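Local coordinates for N-acetyltransferase family protein (Bacillus anthracis, PDB 3LNB) that acetylates arylamines, probably with acetyl-coenzyme A as donor, and inactivates the antibiotic sulfamethoxazole, at residues K230-N233 with I234-V237. The protein carries 1 engineered substitution. Numbering follows the deposited sequence.
Sequences KVNN and IQKV
Lys230 and Ile234 meet one turn apart on helix 228-240. Ile234 N donates to Lys230 O at 2.8 Å. Beside this bond the two side chains cross at a slant, with Lys230 CE 3.8 Å from Ile234 CG1. Lys230 CG lies anti to the backbone N, and the chain then bends (chi2 64°), which brings CE against CG1 and CD1 of the isoleucine. Its NZ goes on to a salt bridge with Asp136. Ile234 CG1 also packs on Lys230 O, at 3.2 Å. The buried Ile234 side chain lies about 8 Å from the bound coenzyme A. It is near, without touching, Cys99, His138 and Asp153, whose arrangement is consistent with the catalytic triad of arylamine N-acetyltransferases. Val231 and Gln235 face helix 99-112, touching Ser104 and Tyr100. Gln235 N bonds to Val231 O in the same i to i+4 pattern. Asn232 O is gripped twice, by Lys236 N at 3.1 Å and by a water at 3.0 Å. That water accepts from Gln235 NE2 at 2.7 Å, and NE2 also bonds to Lys79 O. Asn232 OD1 takes the N-H of Ile81. On the exposed side Val237 N still bonds to Asn233 O, but the side chains meet loosely, with Asn233 ND2 4.1 Å from Val237 CG2. Lys236 bends at chi2 and chi3 and leads its amine away from the preceding turn.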
loop_
_atom_site.group_PDB
_atom_site.type_symbol
_atom_site.label_atom_id
_atom_site.label_comp_id
_atom_site.label_asym_id
_atom_site.label_seq_id
_atom_site.Cartn_x
_atom_site.Cartn_y
_atom_site.Cartn_z
ATOM N N LYS A 230 5.992 13.648 9.899
ATOM C CA LYS A 230 6.153 12.297 10.442
ATOM C C LYS A 230 6.267 11.318 9.281
ATOM O O LYS A 230 7.085 10.403 9.308
ATOM C CB LYS A 230 4.954 11.923 11.320
ATOM C CG LYS A 230 4.874 10.442 11.702
ATOM C CD LYS A 230 6.043 9.981 12.577
ATOM C CE LYS A 230 5.884 8.510 12.957
ATOM N NZ LYS A 230 7.008 7.991 13.792
ATOM N N VAL A 231 5.434 11.512 8.264
ATOM C CA VAL A 231 5.471 10.651 7.094
ATOM C C VAL A 231 6.843 10.764 6.427
ATOM O O VAL A 231 7.356 9.783 5.902
ATOM C CB VAL A 231 4.347 11.012 6.099
ATOM C CG1 VAL A 231 4.561 10.306 4.772
ATOM C CG2 VAL A 231 3.008 10.588 6.680
ATOM N N ASN A 232 7.444 11.955 6.460
ATOM C CA ASN A 232 8.775 12.121 5.877
ATOM C C ASN A 232 9.808 11.445 6.767
ATOM O O ASN A 232 10.833 10.965 6.279
ATOM C CB ASN A 232 9.145 13.596 5.719
ATOM C CG ASN A 232 8.395 14.264 4.591
ATOM O OD1 ASN A 232 8.410 13.795 3.457
ATOM N ND2 ASN A 232 7.729 15.365 4.900
ATOM N N ASN A 233 9.543 11.406 8.072
ATOM C CA ASN A 233 10.471 10.761 9.002
ATOM C C ASN A 233 10.389 9.252 8.764
ATOM O O ASN A 233 11.396 8.554 8.791
ATOM C CB ASN A 233 10.104 11.072 10.462
ATOM C CG ASN A 233 11.178 10.602 11.452
ATOM O OD1 ASN A 233 12.267 11.185 11.537
ATOM N ND2 ASN A 233 10.880 9.541 12.195
ATOM N N ILE A 234 9.178 8.759 8.529
ATOM C CA ILE A 234 8.976 7.342 8.273
ATOM C C ILE A 234 9.735 6.952 7.006
ATOM O O ILE A 234 10.371 5.900 6.952
ATOM C CB ILE A 234 7.469 7.006 8.104
ATOM C CG1 ILE A 234 6.736 7.216 9.433
ATOM C CG2 ILE A 234 7.298 5.563 7.641
ATOM C CD1 ILE A 234 5.226 6.956 9.376
ATOM N N GLN A 235 9.681 7.804 5.988
ATOM C CA GLN A 235 10.380 7.500 4.750
ATOM C C GLN A 235 11.878 7.399 5.008
ATOM O O GLN A 235 12.534 6.465 4.548
ATOM C CB GLN A 235 10.125 8.573 3.689
ATOM C CG GLN A 235 10.776 8.250 2.359
ATOM C CD GLN A 235 10.440 9.251 1.265
ATOM O OE1 GLN A 235 10.082 8.865 0.154
ATOM N NE2 GLN A 235 10.567 10.541 1.571
ATOM N N LYS A 236 12.416 8.355 5.753
ATOM C CA LYS A 236 13.841 8.347 6.042
ATOM C C LYS A 236 14.282 7.090 6.793
ATOM O O LYS A 236 15.349 6.543 6.513
ATOM C CB LYS A 236 14.230 9.607 6.820
ATOM C CG LYS A 236 15.707 9.669 7.208
ATOM C CD LYS A 236 16.653 9.348 6.039
ATOM C CE LYS A 236 16.681 10.438 4.982
ATOM N NZ LYS A 236 17.788 10.188 3.990
ATOM N N VAL A 237 13.469 6.630 7.741
ATOM C CA VAL A 237 13.798 5.427 8.505
ATOM C C VAL A 237 13.814 4.188 7.606
ATOM O O VAL A 237 14.594 3.264 7.815
ATOM C CB VAL A 237 12.777 5.180 9.645
ATOM C CG1 VAL A 237 13.103 3.874 10.364
ATOM C CG2 VAL A 237 12.800 6.334 10.628
HETATM O O HOH W 1 11.782 11.930 3.577
#